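Local coordinates for protein toxin 2A (Paenibacillus larvae, PDB 5URP) that probably transfers ADP-ribose from NAD+ onto a host target protein, acting as a virulence factor of this bacterium, at residues A[33-36]-A[37-41]; A[65-68]-A[69-72]. All coordinates share one frame; numbering follows the deposited sequence.

Contact 1 (A[33-36]-A[37-41]); sequences AKKW and GKKEY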
ATOM      1  N   ALA A  33     -11.901  -7.249  10.119  1.00 30.21           N
ATOM      2  CA  ALA A  33     -11.089  -7.203   8.905  1.00 28.05           C
ATOM      3  C   ALA A  33     -10.488  -8.567   8.600  1.00 28.90           C
ATOM      4  O   ALA A  33     -10.488  -9.019   7.449  1.00 28.27           O
ATOM      5  CB  ALA A  33      -9.974  -6.165   9.066  1.00 27.22           C
ATOM      6  N   LYS A  34      -9.990  -9.241   9.630  1.00 32.45           N
ATOM      7  CA  LYS A  34      -9.354 -10.536   9.457  1.00 33.64           C
ATOM      8  C   LYS A  34     -10.334 -11.567   8.886  1.00 40.00           C
ATOM      9  O   LYS A  34      -9.980 -12.344   7.989  1.00 39.04           O
ATOM     10  CB  LYS A  34      -8.790 -10.962  10.800  1.00 35.64           C
ATOM     11  CG  LYS A  34      -7.571 -11.824  10.786  1.00 47.01           C
ATOM     12  CD  LYS A  34      -6.955 -11.839  12.188  1.00 45.97           C
ATOM     13  CE  LYS A  34      -6.535 -13.235  12.625  1.00 53.97           C
ATOM     14  NZ  LYS A  34      -5.324 -13.734  11.911  1.00 59.11           N
ATOM     15  N   LYS A  35     -11.580 -11.576   9.369  1.00 36.69           N
ATOM     16  CA  LYS A  35     -12.567 -12.526   8.849  1.00 41.60           C
ATOM     17  C   LYS A  35     -12.855 -12.296   7.367  1.00 37.49           C
ATOM     18  O   LYS A  35     -13.011 -13.261   6.596  1.00 36.26           O
ATOM     19  CB  LYS A  35     -13.864 -12.422   9.657  1.00 56.26           C
ATOM     20  CG  LYS A  35     -15.056 -13.185   9.050  1.00 65.63           C
ATOM     21  CD  LYS A  35     -16.231 -13.306  10.035  1.00 65.64           C
ATOM     22  CE  LYS A  35     -17.316 -14.238   9.498  1.00 63.26           C
ATOM     23  NZ  LYS A  35     -16.797 -15.615   9.170  1.00 64.33           N
ATOM     24  N   TRP A  36     -12.986 -11.028   6.960  1.00 37.52           N
ATOM     25  CA  TRP A  36     -13.261 -10.690   5.567  1.00 36.04           C
ATOM     26  C   TRP A  36     -12.086 -11.062   4.687  1.00 38.95           C
ATOM     27  O   TRP A  36     -12.256 -11.675   3.621  1.00 37.69           O
ATOM     28  CB  TRP A  36     -13.560  -9.199   5.445  1.00 35.54           C
ATOM     29  CG  TRP A  36     -13.831  -8.725   4.059  1.00 36.09           C
ATOM     30  CD1 TRP A  36     -15.062  -8.585   3.468  1.00 39.21           C
ATOM     31  CD2 TRP A  36     -12.869  -8.307   3.079  1.00 34.16           C
ATOM     32  NE1 TRP A  36     -14.922  -8.105   2.189  1.00 38.63           N
ATOM     33  CE2 TRP A  36     -13.593  -7.935   1.918  1.00 38.74           C
ATOM     34  CE3 TRP A  36     -11.473  -8.219   3.062  1.00 34.58           C
ATOM     35  CZ2 TRP A  36     -12.966  -7.476   0.763  1.00 37.49           C
ATOM     36  CZ3 TRP A  36     -10.852  -7.773   1.911  1.00 35.82           C
ATOM     37  CH2 TRP A  36     -11.595  -7.394   0.784  1.00 35.08           C
ATOM     38  N   GLY A  37     -10.877 -10.708   5.126  1.00 30.43           N
ATOM     39  CA  GLY A  37      -9.704 -10.974   4.311  1.00 30.37           C
ATOM     40  C   GLY A  37      -9.465 -12.456   4.110  1.00 32.47           C
ATOM     41  O   GLY A  37      -9.096 -12.893   3.017  1.00 30.87           O
ATOM     42  N   LYS A  38      -9.688 -13.251   5.154  1.00 35.82           N
ATOM     43  CA  LYS A  38      -9.481 -14.692   5.043  1.00 39.76           C
ATOM     44  C   LYS A  38     -10.412 -15.332   4.016  1.00 43.83           C
ATOM     45  O   LYS A  38     -10.039 -16.321   3.385  1.00 43.54           O
ATOM     46  CB  LYS A  38      -9.667 -15.361   6.392  1.00 41.14           C
ATOM     47  CG  LYS A  38      -8.531 -15.120   7.348  1.00 45.15           C
ATOM     48  CD  LYS A  38      -8.809 -15.786   8.670  1.00 52.97           C
ATOM     49  CE  LYS A  38      -7.709 -15.536   9.678  1.00 61.53           C
ATOM     50  NZ  LYS A  38      -8.116 -15.951  11.048  1.00 68.19           N
ATOM     51  N   LYS A  39     -11.617 -14.786   3.832  1.00 41.63           N
ATOM     52  CA  LYS A  39     -12.511 -15.294   2.791  1.00 40.63           C
ATOM     53  C   LYS A  39     -11.947 -15.023   1.405  1.00 39.58           C
ATOM     54  O   LYS A  39     -12.052 -15.869   0.509  1.00 38.17           O
ATOM     55  CB  LYS A  39     -13.888 -14.655   2.926  1.00 45.99           C
ATOM     56  CG  LYS A  39     -14.673 -15.154   4.114  1.00 56.98           C
ATOM     57  CD  LYS A  39     -16.006 -14.456   4.168  1.00 59.80           C
ATOM     58  CE  LYS A  39     -16.707 -14.694   5.483  1.00 63.42           C
ATOM     59  NZ  LYS A  39     -18.191 -14.700   5.254  1.00 59.73           N
ATOM     60  N   GLU A  40     -11.367 -13.839   1.208  1.00 38.60           N
ATOM     61  CA  GLU A  40     -10.689 -13.542  -0.045  1.00 39.98           C
ATOM     62  C   GLU A  40      -9.470 -14.449  -0.230  1.00 38.76           C
ATOM     63  O   GLU A  40      -9.260 -14.991  -1.324  1.00 35.75           O
ATOM     64  CB  GLU A  40     -10.322 -12.046  -0.086  1.00 34.25           C
ATOM     65  CG  GLU A  40     -11.566 -11.086  -0.193  1.00 34.45           C
ATOM     66  CD  GLU A  40     -11.996 -10.740  -1.652  1.00 43.64           C
ATOM     67  OE1 GLU A  40     -11.154 -10.832  -2.567  1.00 29.70           O
ATOM     68  OE2 GLU A  40     -13.169 -10.335  -1.873  1.00 39.44           O
ATOM     69  N   TYR A  41      -8.678 -14.663   0.841  1.00 29.41           N
ATOM     70  CA  TYR A  41      -7.488 -15.512   0.720  1.00 33.59           C
ATOM     71  C   TYR A  41      -7.880 -16.959   0.450  1.00 35.18           C
ATOM     72  O   TYR A  41      -7.218 -17.649  -0.334  1.00 32.56           O
ATOM     73  CB  TYR A  41      -6.587 -15.449   1.975  1.00 31.29           C
ATOM     74  CG  TYR A  41      -5.370 -16.359   1.831  1.00 30.80           C
ATOM     75  CD1 TYR A  41      -4.324 -16.005   1.005  1.00 29.94           C
ATOM     76  CD2 TYR A  41      -5.307 -17.606   2.451  1.00 33.21           C
ATOM     77  CE1 TYR A  41      -3.245 -16.835   0.796  1.00 30.40           C
ATOM     78  CE2 TYR A  41      -4.197 -18.453   2.266  1.00 33.97           C
ATOM     79  CZ  TYR A  41      -3.182 -18.057   1.416  1.00 36.33           C
ATOM     80  OH  TYR A  41      -2.084 -18.859   1.162  1.00 37.84           O
TER
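Trp-36 and Glu-40, one turn apart on helix 30-45, meet through the indole face and an aliphatic carbon. Glu-40 CG sits over the six-membered ring of Trp-36, 3.9 Å from its centroid and 15° off the normal, a CH-pi contact displaced toward the rim at Trp-36 CH2. Trp-36 reaches this place with CG anti to its backbone N (chi1 179°), while Glu-40 folds at chi2, a bend that brings its carboxylate back over the indole. The planes of carboxylate and indole are 23° apart, and Glu-40 OE2 ends 3.9 Å from Trp-36 CZ2. Both polar ends look outward to neighbouring residues: Trp-36 NE1 bonds to Asp-99 OD2, Glu-40 OE2 accepts from Lys-98 N, and Phe-26 meets the indole with its ring steeply inclined. Gly-37, which is buried, brings its CA to 3.5 Å from Trp-36 CE3.

Two lysine pairs follow the same i to i+4 spacing. Lys-38 runs extended beyond CG and crosses the tail of Lys-34, which is bent at chi3 and chi4; the ammonium nitrogens Lys-34 NZ and Lys-38 NZ come to 3.7 Å. Lys-35 and Lys-39 also cross, with Lys-35 NZ 3.8 Å from Lys-39 CE. Underneath, Gly-37 N donates to Ala-33 O at 2.9 Å and Lys-38 N to Lys-34 O; weak bonds run from Lys-39 N to Lys-35 O and Trp-36 O, and from Glu-40 N to Trp-36 O.

The two lysine pairs thus put like charges close together at separate places round the helix, which may lower the proton affinity of Lys-34 and Lys-38 somewhat. The CH-pi contact packs Trp-36 and Glu-40 together, and their hydrogen bonds to Asp-99 and Lys-98 link the helix to the chain ahead of strand 101-107.

Contact 2 (A[65-68]-A[69-72]); sequences PINT and YLRE
Thr-68 and Glu-72 project from the same side of helix 64-72, one turn apart, with the methyl Thr-68 CG2 3.3 Å from Glu-72 OE1. It is this methyl, not the hydroxyl, that faces the carboxylate: CG2 stands anti to the backbone N, and chi1 of -60° turns OG1 beside that N, where it bonds back to Ser-64 O. Glu-72 extends beyond CG, and its own CG passes 3.3 Å from Thr-68 O.

On another side of the helix, Ile-66 and Leu-70 also run alongside each other, Ile-66 CG2 reaching Leu-70 CD1 at 4.1 Å. Arg-71 brings its CG to 3.3 Å from Asn-67 O, and Tyr-69 leans its CB on Pro-65 O. Four main-chain bonds carry these pairs: Tyr-69 N to Pro-65 O, Leu-70 N to Ile-66 O, Arg-71 N to Asn-67 O at 2.9 Å, and Glu-72 N to Thr-68 O, the most bent at 139°.

Further out, Met-81 and Ile-85 of helix 79-92 pack on the apolar side, Met-81 against Ile-66 and Ile-85 against Leu-70, while Tyr-148 touches Ile-66 and Leu-70. Tyr-69 OH bonds to Asp-82 OD1 and Lys-78 N; Asn-67 is gripped at both ends of its amide, OD1 by Tyr-148 N and ND2 by Tyr-59 OH. Arg-71 stretches from CG to NE to form a salt bridge with Glu-145 OE1, on strand 142-145 at the border of the five-stranded sheet.

The short helix is thus amphipathic. Ile-66, Tyr-69 and Leu-70 form its buried side, resting mainly on helix 79-92 and Tyr-148, whereas Asn-67 and Arg-71 fasten it by polar bonds to Tyr-148, Tyr-59 and Glu-145; Thr-68 spends its hydroxyl within the helix, offering Glu-72 a methyl instead.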
ATOM      1  N   PRO A  65      14.200  -4.617  -0.974  1.00 35.32           N
ATOM      2  CA  PRO A  65      15.041  -4.880  -2.158  1.00 37.30           C
ATOM      3  C   PRO A  65      14.256  -4.932  -3.457  1.00 37.70           C
ATOM      4  O   PRO A  65      14.665  -4.344  -4.469  1.00 35.78           O
ATOM      5  CB  PRO A  65      15.666  -6.244  -1.830  1.00 39.89           C
ATOM      6  CG  PRO A  65      15.655  -6.319  -0.352  1.00 37.05           C
ATOM      7  CD  PRO A  65      14.418  -5.624   0.079  1.00 37.82           C
ATOM      8  N   ILE A  66      13.150  -5.668  -3.456  1.00 28.54           N
ATOM      9  CA  ILE A  66      12.310  -5.757  -4.644  1.00 28.80           C
ATOM     10  C   ILE A  66      11.765  -4.388  -5.004  1.00 29.94           C
ATOM     11  O   ILE A  66      11.818  -3.975  -6.168  1.00 29.67           O
ATOM     12  CB  ILE A  66      11.192  -6.790  -4.424  1.00 30.35           C
ATOM     13  CG1 ILE A  66      11.757  -8.200  -4.632  1.00 37.00           C
ATOM     14  CG2 ILE A  66      10.043  -6.555  -5.390  1.00 28.84           C
ATOM     15  CD1 ILE A  66      10.812  -9.338  -4.238  1.00 39.40           C
ATOM     16  N   ASN A  67      11.223  -3.658  -4.018  1.00 27.34           N
ATOM     17  CA  ASN A  67      10.563  -2.396  -4.356  1.00 29.12           C
ATOM     18  C   ASN A  67      11.568  -1.339  -4.785  1.00 29.63           C
ATOM     19  O   ASN A  67      11.308  -0.573  -5.723  1.00 30.11           O
ATOM     20  CB  ASN A  67       9.696  -1.916  -3.201  1.00 29.22           C
ATOM     21  CG  ASN A  67       8.423  -2.741  -3.069  1.00 27.36           C
ATOM     22  OD1 ASN A  67       7.975  -3.394  -4.032  1.00 26.39           O
ATOM     23  ND2 ASN A  67       7.840  -2.732  -1.885  1.00 26.09           N
ATOM     24  N   THR A  68      12.724  -1.282  -4.126  1.00 29.75           N
ATOM     25  CA  THR A  68      13.785  -0.386  -4.557  1.00 33.56           C
ATOM     26  C   THR A  68      14.238  -0.720  -5.965  1.00 33.01           C
ATOM     27  O   THR A  68      14.498   0.175  -6.782  1.00 37.19           O
ATOM     28  CB  THR A  68      14.967  -0.473  -3.587  1.00 36.67           C
ATOM     29  OG1 THR A  68      14.527  -0.097  -2.277  1.00 37.85           O
ATOM     30  CG2 THR A  68      16.063   0.454  -4.019  1.00 40.20           C
ATOM     31  N   TYR A  69      14.385  -2.004  -6.254  1.00 35.42           N
ATOM     32  CA  TYR A  69      14.795  -2.415  -7.587  1.00 35.34           C
ATOM     33  C   TYR A  69      13.797  -1.915  -8.625  1.00 37.28           C
ATOM     34  O   TYR A  69      14.173  -1.326  -9.638  1.00 37.96           O
ATOM     35  CB  TYR A  69      14.911  -3.937  -7.604  1.00 43.87           C
ATOM     36  CG  TYR A  69      15.192  -4.558  -8.937  1.00 37.01           C
ATOM     37  CD1 TYR A  69      16.478  -4.599  -9.445  1.00 38.87           C
ATOM     38  CD2 TYR A  69      14.180  -5.142  -9.672  1.00 37.13           C
ATOM     39  CE1 TYR A  69      16.736  -5.187 -10.664  1.00 42.83           C
ATOM     40  CE2 TYR A  69      14.426  -5.729 -10.880  1.00 35.99           C
ATOM     41  CZ  TYR A  69      15.701  -5.754 -11.376  1.00 38.69           C
ATOM     42  OH  TYR A  69      15.961  -6.342 -12.593  1.00 39.82           O
ATOM     43  N   LEU A  70      12.508  -2.087  -8.348  1.00 31.95           N
ATOM     44  CA  LEU A  70      11.490  -1.674  -9.312  1.00 32.26           C
ATOM     45  C   LEU A  70      11.448  -0.155  -9.464  1.00 31.99           C
ATOM     46  O   LEU A  70      11.235   0.365 -10.562  1.00 33.22           O
ATOM     47  CB  LEU A  70      10.134  -2.201  -8.861  1.00 32.31           C
ATOM     48  CG  LEU A  70       9.864  -3.690  -9.038  1.00 27.46           C
ATOM     49  CD1 LEU A  70       8.607  -4.066  -8.293  1.00 25.45           C
ATOM     50  CD2 LEU A  70       9.698  -4.026 -10.539  1.00 28.20           C
ATOM     51  N   ARG A  71      11.641   0.576  -8.368  1.00 31.57           N
ATOM     52  CA  ARG A  71      11.608   2.036  -8.410  1.00 35.23           C
ATOM     53  C   ARG A  71      12.837   2.623  -9.087  1.00 37.30           C
ATOM     54  O   ARG A  71      12.740   3.666  -9.750  1.00 40.41           O
ATOM     55  CB  ARG A  71      11.506   2.594  -6.986  1.00 42.44           C
ATOM     56  CG  ARG A  71      10.150   2.504  -6.326  1.00 49.27           C
ATOM     57  CD  ARG A  71      10.297   2.807  -4.826  1.00 59.01           C
ATOM     58  NE  ARG A  71       9.038   3.131  -4.161  1.00 68.88           N
ATOM     59  CZ  ARG A  71       8.922   3.359  -2.852  1.00 80.08           C
ATOM     60  NH1 ARG A  71       7.739   3.654  -2.323  1.00 76.42           N
ATOM     61  NH2 ARG A  71       9.990   3.293  -2.066  1.00 91.66           N
ATOM     62  N   GLU A  72      14.002   1.990  -8.925  1.00 37.89           N
ATOM     63  CA  GLU A  72      15.279   2.584  -9.312  1.00 43.03           C
ATOM     64  C   GLU A  72      15.912   1.964 -10.548  1.00 49.42           C
ATOM     65  O   GLU A  72      16.515   2.687 -11.345  1.00 65.34           O
ATOM     66  CB  GLU A  72      16.275   2.479  -8.149  1.00 52.93           C
ATOM     67  CG  GLU A  72      15.841   3.238  -6.889  1.00 69.45           C
ATOM     68  CD  GLU A  72      16.921   3.292  -5.815  1.00 85.01           C
ATOM     69  OE1 GLU A  72      17.897   2.515  -5.896  1.00 78.75           O
ATOM     70  OE2 GLU A  72      16.788   4.117  -4.888  1.00103.79           O
TER

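Overall arrangement
Contact 1, on helix 30-45, and contact 2, on helix 64-72, lie on opposite sides of the centre of the chain, their centres 17 and 15 Å from it. Those centres are 28 Å apart and their nearest atoms about 17 Å, so they do not touch. They come in series along the chain, with helix 50-61 between them. Both belong to the helical part that precedes strand 101-107, in the ADP-ribosyltransferase region of the chain. The first is joined to Lys-98 and Asp-99, just ahead of that edge strand; the second reaches strand 142-145, which borders the other end of the same five-stranded sheet.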